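Local coordinates for protein glycerate dehydrogenase/glyoxylate reductase (Thermus thermophilus, PDB 2CUK) that probably reduces glyoxylate and hydroxypyruvate with NAD(P)H, a D-isomer specific 2-hydroxyacid dehydrogenase reaction, at residues L32-V41 and E52-M60; L142-M152 and F166-R175. All blocks are in the same frame, centred on the assembly; numbering follows the deposited sequence.

Contact 1: L32-V41 and E52-M60; sequences LPKAELLKRV and EDRIDAEVM
K34 reaches from the start of helix 34-41 to the acidic start of helix 57-62, two neighbouring helices of the domain built on the parallel sheet with strand order 2-1-3-4-5, a flavodoxin-like fold in this family. The ionic part of the contact is a three-residue network. K34 NZ lies 2.8 Å from D56 OD2 and uses the syn lone pair of that oxygen; a longer, weak bond of 3.3 Å joins NZ to E58 OE1. Fully stretched, with CG anti to the backbone N (chi1 -177°), the lysine chain spans the gap between the helices on the solvent-exposed side and places one ammonium group between two carboxylates. D56 is also the N-cap of helix 57-62. While OD2 holds the lysine, OD1 accepts V59 N in a nearly straight bond, so one carboxylate both caps its helix and ties it to the neighbour.

Apolar contacts lie on the inner side of the salt bridges, with V59 at their centre. Its CG2 meets L38 CD2 at 3.9 Å and L37 CD2 at 4.1 Å, whereas its CG1 faces V41 CG2 at 4.0 Å; each of these three side chains crosses V59 at about a right angle. L37 CD2 also touches I55 CD1, and L37 continues inward onto L4 of strand 2-5.

At the L32-D53 end, where the two segments stand further apart, the link is through water. D53 sits in a polar cluster, its OD2 bonded to T6 and T50 and its OD1 in a salt bridge with R7. A single water donates both to L32 O, at 2.8 Å, and to D53 OD1, at 2.9 Å, while L32 CD2 rests 3.7 Å from that same carboxylate oxygen.

Contact 2: L142-M152 and F166-R175; sequences LQGLTLGLVGM and FGMRVVYHAR
M168 lays its methyl end against L147 of strand 146-150 and L145 just before it, CE lying 3.8 Å from L147 CB and 4.0 Å from L145 CB. A bend at chi3 (81°) turns this methyl toward the strand, while CG packs on L142 CB. On the sheet face that carries L147, L149 CD1 meets V170 CG1 at 4.0 Å. Just beyond the strand, M152 adjoins the Y172 ring, a contact doubtful in detail. The other face carries T146, whose CG2 abuts V171 CG2 at 3.7 Å, the two side chains crossing at about a right angle. G148 lets V171 CG2 come close to its CA on this face.

Strands 146-150 and 169-173 run parallel at an angle of 23°. Their backbone bonds alternate in direction: R169 N to L145 O, L147 N to R169 O, V171 N to L147 O, L149 N to V171 O, H173 N to L149 O and finally G151 N to H173 O.

Before the strands, the type II turn L142-L145 meets the helix end. G144 N donates to G167 O at 2.8 Å from above the carbonyl plane. G167, with positive phi, is the C' residue of a Schellman motif closing helix 154-165. Q143, bent at chi2 (56°), turns NE2 to F166 O in a hydrogen bond modelled implausibly short and so doubtful in detail; the same amide nitrogen bonds D104 of the second subunit.

Helix 154-165 joins the strands as a beta-alpha-beta crossover of Rossmann type, with G151 opening a probable GxGxxG nucleotide-binding turn. This helix covers L147, L149 and V170, helix 187-193 covers V150 and V171 on the other face, and strand 196-199 flanks strand 146-150 across from the outermost strand 169-173.

Overall arrangement
Contact 1 and contact 2 lie on opposite sides of the chain's centre, with centres 41 Å apart and nearest atoms about 22 Å apart, and they follow one another in sequence without overlap. Each is associated with a different parallel sheet: contact 1 joins helices packed beside the five-stranded one, whereas contact 2 pairs two strands at the border of the six-stranded one. In this family the active site lies in the cleft between two such domains; contact 2 holds G151, the first glycine of a probable dinucleotide-binding turn. The second subunit is near both: E52, in the 52-60 segment beside contact 1, bonds W132 N of that copy, and Q143 of contact 2 bonds its D104.

Contact 1: L32-V41 and E52-M60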
loop_
_atom_site.group_PDB
_atom_site.type_symbol
_atom_site.label_atom_id
_atom_site.label_comp_id
_atom_site.label_asym_id
_atom_site.label_seq_id
_atom_site.Cartn_x
_atom_site.Cartn_y
_atom_site.Cartn_z
ATOM N N LEU A 32 17.974 -22.357 -13.953
ATOM C CA LEU A 32 19.264 -22.545 -14.615
ATOM C C LEU A 32 20.080 -23.546 -13.797
ATOM O O LEU A 32 20.847 -23.163 -12.913
ATOM C CB LEU A 32 20.029 -21.221 -14.722
ATOM C CG LEU A 32 21.400 -21.305 -15.406
ATOM C CD1 LEU A 32 21.242 -21.901 -16.799
ATOM C CD2 LEU A 32 22.030 -19.920 -15.483
ATOM N N PRO A 33 19.906 -24.848 -14.074
ATOM C CA PRO A 33 20.632 -25.902 -13.359
ATOM C C PRO A 33 22.135 -25.650 -13.390
ATOM O O PRO A 33 22.678 -25.237 -14.416
ATOM C CB PRO A 33 20.236 -27.164 -14.122
ATOM C CG PRO A 33 18.838 -26.855 -14.560
ATOM C CD PRO A 33 18.969 -25.431 -15.052
ATOM N N LYS A 34 22.805 -25.894 -12.268
ATOM C CA LYS A 34 24.247 -25.678 -12.191
ATOM C C LYS A 34 24.973 -26.383 -13.329
ATOM O O LYS A 34 26.015 -25.920 -13.789
ATOM C CB LYS A 34 24.799 -26.166 -10.849
ATOM C CG LYS A 34 26.289 -25.902 -10.681
ATOM C CD LYS A 34 26.774 -26.257 -9.287
ATOM C CE LYS A 34 28.259 -25.965 -9.142
ATOM N NZ LYS A 34 28.758 -26.273 -7.772
ATOM N N ALA A 35 24.414 -27.499 -13.784
ATOM C CA ALA A 35 25.014 -28.255 -14.873
ATOM C C ALA A 35 25.030 -27.421 -16.148
ATOM O O ALA A 35 26.027 -27.401 -16.869
ATOM C CB ALA A 35 24.241 -29.549 -15.098
ATOM N N GLU A 36 23.930 -26.726 -16.423
ATOM C CA GLU A 36 23.845 -25.895 -17.619
ATOM C C GLU A 36 24.648 -24.604 -17.478
ATOM O O GLU A 36 25.107 -24.038 -18.471
ATOM C CB GLU A 36 22.386 -25.562 -17.945
ATOM C CG GLU A 36 22.232 -24.600 -19.117
ATOM C CD GLU A 36 20.804 -24.504 -19.624
ATOM O OE1 GLU A 36 19.883 -24.335 -18.795
ATOM O OE2 GLU A 36 20.607 -24.589 -20.855
ATOM N N LEU A 37 24.809 -24.134 -16.246
ATOM C CA LEU A 37 25.582 -22.921 -16.011
ATOM C C LEU A 37 27.043 -23.212 -16.337
ATOM O O LEU A 37 27.710 -22.429 -17.013
ATOM C CB LEU A 37 25.463 -22.481 -14.552
ATOM C CG LEU A 37 26.390 -21.336 -14.135
ATOM C CD1 LEU A 37 26.127 -20.113 -14.997
ATOM C CD2 LEU A 37 26.173 -21.020 -12.668
ATOM N N LEU A 38 27.527 -24.352 -15.853
ATOM C CA LEU A 38 28.907 -24.772 -16.083
ATOM C C LEU A 38 29.199 -24.899 -17.572
ATOM O O LEU A 38 30.288 -24.560 -18.030
ATOM C CB LEU A 38 29.171 -26.110 -15.394
ATOM C CG LEU A 38 29.068 -26.107 -13.868
ATOM C CD1 LEU A 38 29.181 -27.529 -13.344
ATOM C CD2 LEU A 38 30.158 -25.226 -13.281
ATOM N N LYS A 39 28.218 -25.385 -18.323
ATOM C CA LYS A 39 28.366 -25.561 -19.761
ATOM C C LYS A 39 28.434 -24.240 -20.519
ATOM O O LYS A 39 29.219 -24.098 -21.454
ATOM C CB LYS A 39 27.207 -26.393 -20.318
ATOM C CG LYS A 39 27.211 -26.505 -21.837
ATOM C CD LYS A 39 25.958 -27.184 -22.363
ATOM C CE LYS A 39 25.986 -27.281 -23.881
ATOM N NZ LYS A 39 26.137 -25.942 -24.520
ATOM N N ARG A 40 27.607 -23.281 -20.117
ATOM C CA ARG A 40 27.476 -21.946 -20.710
ATOM C C ARG A 40 28.590 -20.974 -20.273
ATOM O O ARG A 40 28.880 -19.989 -20.940
ATOM C CB ARG A 40 26.115 -21.378 -20.316
ATOM C CG ARG A 40 24.976 -22.024 -21.100
ATOM C CD ARG A 40 23.807 -21.059 -21.340
ATOM N NE ARG A 40 22.546 -21.799 -21.438
ATOM C CZ ARG A 40 21.518 -21.188 -22.052
ATOM N NH1 ARG A 40 21.682 -19.983 -22.565
ATOM N NH2 ARG A 40 20.307 -21.745 -22.037
ATOM N N VAL A 41 29.134 -21.204 -19.083
ATOM C CA VAL A 41 30.102 -20.269 -18.517
ATOM C C VAL A 41 31.508 -20.424 -19.090
ATOM O O VAL A 41 32.259 -19.452 -19.173
ATOM C CB VAL A 41 30.175 -20.391 -16.979
ATOM C CG1 VAL A 41 30.939 -21.643 -16.583
ATOM C CG2 VAL A 41 30.821 -19.145 -16.394
ATOM N N GLU A 52 19.945 -16.167 -7.569
ATOM C CA GLU A 52 19.566 -17.573 -7.724
ATOM C C GLU A 52 20.681 -18.436 -8.317
ATOM O O GLU A 52 20.513 -19.647 -8.470
ATOM C CB GLU A 52 18.326 -17.691 -8.619
ATOM C CG GLU A 52 17.078 -17.003 -8.084
ATOM C CD GLU A 52 16.389 -17.792 -6.987
ATOM O OE1 GLU A 52 17.076 -18.222 -6.036
ATOM O OE2 GLU A 52 15.155 -17.975 -7.071
ATOM N N ASP A 53 21.808 -17.817 -8.657
ATOM C CA ASP A 53 22.934 -18.542 -9.245
ATOM C C ASP A 53 24.104 -18.630 -8.273
ATOM O O ASP A 53 24.621 -17.608 -7.821
ATOM C CB ASP A 53 23.411 -17.846 -10.522
ATOM C CG ASP A 53 22.288 -17.590 -11.508
ATOM O OD1 ASP A 53 21.703 -18.568 -12.023
ATOM O OD2 ASP A 53 21.994 -16.402 -11.768
ATOM N N ARG A 54 24.525 -19.852 -7.962
ATOM C CA ARG A 54 25.640 -20.088 -7.073
ATOM C C ARG A 54 26.941 -19.957 -7.841
ATOM O O ARG A 54 27.328 -20.825 -8.612
ATOM C CB ARG A 54 25.508 -21.503 -6.508
ATOM C CG ARG A 54 26.453 -21.748 -5.331
ATOM C CD ARG A 54 26.586 -20.513 -4.433
ATOM N NE ARG A 54 26.313 -20.860 -3.035
ATOM C CZ ARG A 54 25.208 -20.334 -2.473
ATOM N NH1 ARG A 54 24.415 -19.548 -3.179
ATOM N NH2 ARG A 54 24.922 -20.607 -1.198
ATOM N N ILE A 55 27.660 -18.855 -7.664
ATOM C CA ILE A 55 28.917 -18.645 -8.369
ATOM C C ILE A 55 30.087 -19.001 -7.453
ATOM O O ILE A 55 30.655 -18.135 -6.782
ATOM C CB ILE A 55 29.048 -17.179 -8.837
ATOM C CG1 ILE A 55 27.785 -16.763 -9.602
ATOM C CG2 ILE A 55 30.268 -17.020 -9.728
ATOM C CD1 ILE A 55 27.464 -17.635 -10.812
ATOM N N ASP A 56 30.433 -20.285 -7.426
ATOM C CA ASP A 56 31.524 -20.778 -6.590
ATOM C C ASP A 56 32.815 -20.994 -7.375
ATOM O O ASP A 56 32.902 -20.657 -8.557
ATOM C CB ASP A 56 31.115 -22.090 -5.911
ATOM C CG ASP A 56 30.571 -23.112 -6.892
ATOM O OD1 ASP A 56 30.984 -23.093 -8.071
ATOM O OD2 ASP A 56 29.734 -23.942 -6.479
ATOM N N ALA A 57 33.815 -21.568 -6.708
ATOM C CA ALA A 57 35.108 -21.830 -7.333
ATOM C C ALA A 57 34.978 -22.707 -8.576
ATOM O O ALA A 57 35.631 -22.457 -9.591
ATOM C CB ALA A 57 36.048 -22.488 -6.328
ATOM N N GLU A 58 34.133 -23.731 -8.501
ATOM C CA GLU A 58 33.942 -24.632 -9.633
ATOM C C GLU A 58 33.536 -23.857 -10.882
ATOM O O GLU A 58 34.127 -24.030 -11.946
ATOM C CB GLU A 58 32.871 -25.680 -9.318
ATOM C CG GLU A 58 32.837 -26.825 -10.320
ATOM C CD GLU A 58 31.691 -27.789 -10.081
ATOM O OE1 GLU A 58 31.302 -27.982 -8.907
ATOM O OE2 GLU A 58 31.188 -28.365 -11.068
ATOM N N VAL A 59 32.522 -23.006 -10.749
ATOM C CA VAL A 59 32.046 -22.209 -11.876
ATOM C C VAL A 59 33.174 -21.339 -12.420
ATOM O O VAL A 59 33.338 -21.199 -13.634
ATOM C CB VAL A 59 30.872 -21.288 -11.460
ATOM C CG1 VAL A 59 30.393 -20.482 -12.661
ATOM C CG2 VAL A 59 29.734 -22.120 -10.889
ATOM N N MET A 60 33.946 -20.752 -11.511
ATOM C CA MET A 60 35.058 -19.894 -11.894
ATOM C C MET A 60 36.136 -20.666 -12.651
ATOM O O MET A 60 36.625 -20.204 -13.685
ATOM C CB MET A 60 35.649 -19.222 -10.651
ATOM C CG MET A 60 34.770 -18.112 -10.095
ATOM S SD MET A 60 35.410 -17.365 -8.590
ATOM C CE MET A 60 33.954 -17.400 -7.543
HETATM O O HOH W 1 22.679 -21.258 -11.974
#

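Contact 2: L142-M152 and F166-R175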
loop_
_atom_site.group_PDB
_atom_site.type_symbol
_atom_site.label_atom_id
_atom_site.label_comp_id
_atom_site.label_asym_id
_atom_site.label_seq_id
_atom_site.Cartn_x
_atom_site.Cartn_y
_atom_site.Cartn_z
ATOM N N LEU A 142 -2.482 4.591 11.868
ATOM C CA LEU A 142 -1.039 4.687 12.075
ATOM C C LEU A 142 -0.560 5.906 12.853
ATOM O O LEU A 142 0.519 5.887 13.439
ATOM C CB LEU A 142 -0.322 4.650 10.722
ATOM C CG LEU A 142 -0.544 3.388 9.884
ATOM C CD1 LEU A 142 0.204 3.518 8.556
ATOM C CD2 LEU A 142 -0.063 2.173 10.656
ATOM N N GLN A 143 -1.359 6.964 12.856
ATOM C CA GLN A 143 -0.995 8.199 13.538
ATOM C C GLN A 143 -0.647 8.013 15.016
ATOM O O GLN A 143 -1.453 7.514 15.800
ATOM C CB GLN A 143 -2.122 9.220 13.380
ATOM C CG GLN A 143 -2.353 9.660 11.927
ATOM C CD GLN A 143 -2.639 8.494 10.985
ATOM O OE1 GLN A 143 -3.597 7.745 11.176
ATOM N NE2 GLN A 143 -1.806 8.342 9.959
ATOM N N GLY A 144 0.566 8.412 15.381
ATOM C CA GLY A 144 1.002 8.295 16.759
ATOM C C GLY A 144 1.666 6.976 17.106
ATOM O O GLY A 144 2.300 6.868 18.153
ATOM N N LEU A 145 1.521 5.967 16.249
ATOM C CA LEU A 145 2.138 4.673 16.514
ATOM C C LEU A 145 3.641 4.738 16.298
ATOM O O LEU A 145 4.142 5.586 15.554
ATOM C CB LEU A 145 1.538 3.583 15.620
ATOM C CG LEU A 145 0.189 2.997 16.054
ATOM C CD1 LEU A 145 -0.868 4.086 16.103
ATOM C CD2 LEU A 145 -0.217 1.905 15.082
ATOM N N THR A 146 4.356 3.830 16.951
ATOM C CA THR A 146 5.805 3.790 16.841
ATOM C C THR A 146 6.339 2.695 15.930
ATOM O O THR A 146 6.041 1.509 16.107
ATOM C CB THR A 146 6.459 3.623 18.230
ATOM O OG1 THR A 146 6.183 4.784 19.025
ATOM C CG2 THR A 146 7.965 3.442 18.098
ATOM N N LEU A 147 7.132 3.108 14.949
ATOM C CA LEU A 147 7.756 2.171 14.031
ATOM C C LEU A 147 9.177 1.945 14.528
ATOM O O LEU A 147 9.938 2.896 14.715
ATOM C CB LEU A 147 7.803 2.743 12.613
ATOM C CG LEU A 147 8.646 1.948 11.611
ATOM C CD1 LEU A 147 8.014 0.583 11.368
ATOM C CD2 LEU A 147 8.747 2.734 10.296
ATOM N N GLY A 148 9.516 0.685 14.764
ATOM C CA GLY A 148 10.844 0.346 15.225
ATOM C C GLY A 148 11.576 -0.376 14.117
ATOM O O GLY A 148 11.149 -1.436 13.670
ATOM N N LEU A 149 12.676 0.208 13.666
ATOM C CA LEU A 149 13.472 -0.378 12.601
ATOM C C LEU A 149 14.685 -1.101 13.173
ATOM O O LEU A 149 15.390 -0.552 14.016
ATOM C CB LEU A 149 13.937 0.726 11.645
ATOM C CG LEU A 149 12.812 1.575 11.046
ATOM C CD1 LEU A 149 13.369 2.885 10.526
ATOM C CD2 LEU A 149 12.121 0.792 9.943
ATOM N N VAL A 150 14.911 -2.333 12.724
ATOM C CA VAL A 150 16.060 -3.116 13.166
ATOM C C VAL A 150 17.026 -3.075 11.992
ATOM O O VAL A 150 16.886 -3.830 11.027
ATOM C CB VAL A 150 15.681 -4.580 13.466
ATOM C CG1 VAL A 150 16.918 -5.361 13.882
ATOM C CG2 VAL A 150 14.640 -4.631 14.562
ATOM N N GLY A 151 18.002 -2.175 12.086
ATOM C CA GLY A 151 18.968 -1.987 11.019
ATOM C C GLY A 151 18.597 -0.657 10.389
ATOM O O GLY A 151 17.444 -0.464 10.003
ATOM N N MET A 152 19.548 0.269 10.299
ATOM C CA MET A 152 19.260 1.582 9.729
ATOM C C MET A 152 20.133 2.003 8.563
ATOM O O MET A 152 20.680 3.105 8.563
ATOM C CB MET A 152 19.331 2.666 10.806
ATOM C CG MET A 152 18.006 2.937 11.482
ATOM S SD MET A 152 16.714 3.438 10.324
ATOM C CE MET A 152 16.374 5.087 10.872
ATOM N N PHE A 166 3.203 9.599 7.587
ATOM C CA PHE A 166 1.922 9.008 7.978
ATOM C C PHE A 166 1.639 9.306 9.453
ATOM O O PHE A 166 0.703 8.759 10.044
ATOM C CB PHE A 166 1.939 7.492 7.752
ATOM C CG PHE A 166 1.864 7.090 6.304
ATOM C CD1 PHE A 166 0.643 6.747 5.724
ATOM C CD2 PHE A 166 3.012 7.038 5.524
ATOM C CE1 PHE A 166 0.569 6.357 4.389
ATOM C CE2 PHE A 166 2.949 6.651 4.185
ATOM C CZ PHE A 166 1.725 6.308 3.618
ATOM N N GLY A 167 2.461 10.166 10.047
ATOM C CA GLY A 167 2.272 10.527 11.440
ATOM C C GLY A 167 2.816 9.525 12.441
ATOM O O GLY A 167 2.436 9.551 13.612
ATOM N N MET A 168 3.704 8.641 11.994
ATOM C CA MET A 168 4.281 7.643 12.881
ATOM C C MET A 168 5.523 8.172 13.578
ATOM O O MET A 168 6.191 9.073 13.078
ATOM C CB MET A 168 4.672 6.376 12.106
ATOM C CG MET A 168 3.504 5.602 11.521
ATOM S SD MET A 168 4.016 3.963 10.987
ATOM C CE MET A 168 4.009 3.083 12.546
ATOM N N ARG A 169 5.822 7.603 14.741
ATOM C CA ARG A 169 7.017 7.973 15.428
ATOM C C ARG A 169 8.040 6.927 15.105
ATOM O O ARG A 169 7.722 5.774 14.848
ATOM C CB ARG A 169 6.728 7.977 16.929
ATOM C CG ARG A 169 6.217 9.331 17.421
ATOM C CD ARG A 169 5.062 9.185 18.419
ATOM N NE ARG A 169 5.567 9.174 19.796
ATOM C CZ ARG A 169 4.964 9.988 20.683
ATOM N NH1 ARG A 169 3.961 10.759 20.302
ATOM N NH2 ARG A 169 5.365 9.989 21.958
ATOM N N VAL A 170 9.305 7.323 15.031
ATOM C CA VAL A 170 10.345 6.386 14.630
ATOM C C VAL A 170 11.464 6.182 15.647
ATOM O O VAL A 170 11.964 7.137 16.239
ATOM C CB VAL A 170 10.985 6.823 13.297
ATOM C CG1 VAL A 170 12.119 5.869 12.926
ATOM C CG2 VAL A 170 9.929 6.852 12.199
ATOM N N VAL A 171 11.842 4.922 15.837
ATOM C CA VAL A 171 12.929 4.552 16.738
ATOM C C VAL A 171 13.698 3.468 16.002
ATOM O O VAL A 171 13.191 2.903 15.027
ATOM C CB VAL A 171 12.409 3.996 18.092
ATOM C CG1 VAL A 171 11.543 5.034 18.782
ATOM C CG2 VAL A 171 11.631 2.710 17.866
ATOM N N TYR A 172 14.914 3.169 16.438
ATOM C CA TYR A 172 15.677 2.143 15.744
ATOM C C TYR A 172 16.782 1.500 16.556
ATOM O O TYR A 172 17.227 2.029 17.575
ATOM C CB TYR A 172 16.281 2.723 14.458
ATOM C CG TYR A 172 17.502 3.599 14.671
ATOM C CD1 TYR A 172 18.791 3.097 14.463
ATOM C CD2 TYR A 172 17.371 4.921 15.084
ATOM C CE1 TYR A 172 19.921 3.898 14.660
ATOM C CE2 TYR A 172 18.489 5.730 15.288
ATOM C CZ TYR A 172 19.760 5.215 15.074
ATOM O OH TYR A 172 20.863 6.022 15.269
ATOM N N HIS A 173 17.206 0.333 16.091
ATOM C CA HIS A 173 18.299 -0.394 16.705
ATOM C C HIS A 173 19.215 -0.775 15.557
ATOM O O HIS A 173 18.748 -1.072 14.460
ATOM C CB HIS A 173 17.818 -1.662 17.407
ATOM C CG HIS A 173 18.937 -2.527 17.899
ATOM N ND1 HIS A 173 19.801 -2.126 18.896
ATOM C CD2 HIS A 173 19.377 -3.739 17.486
ATOM C CE1 HIS A 173 20.727 -3.053 19.073
ATOM N NE2 HIS A 173 20.492 -4.042 18.229
ATOM N N ALA A 174 20.517 -0.753 15.806
ATOM C CA ALA A 174 21.497 -1.109 14.788
ATOM C C ALA A 174 22.795 -1.448 15.505
ATOM O O ALA A 174 22.955 -1.127 16.686
ATOM C CB ALA A 174 21.705 0.052 13.825
ATOM N N ARG A 175 23.715 -2.099 14.802
ATOM C CA ARG A 175 24.981 -2.472 15.425
ATOM C C ARG A 175 25.758 -1.227 15.885
ATOM O O ARG A 175 26.615 -1.268 16.762
ATOM C CB ARG A 175 25.810 -3.242 14.395
ATOM C CG ARG A 175 25.088 -4.456 13.792
ATOM C CD ARG A 175 24.376 -5.321 14.843
ATOM N NE ARG A 175 22.942 -5.396 14.532
ATOM C CZ ARG A 175 22.148 -6.098 15.352
ATOM N NH1 ARG A 175 22.647 -6.716 16.406
ATOM N NH2 ARG A 175 20.836 -6.153 15.099
#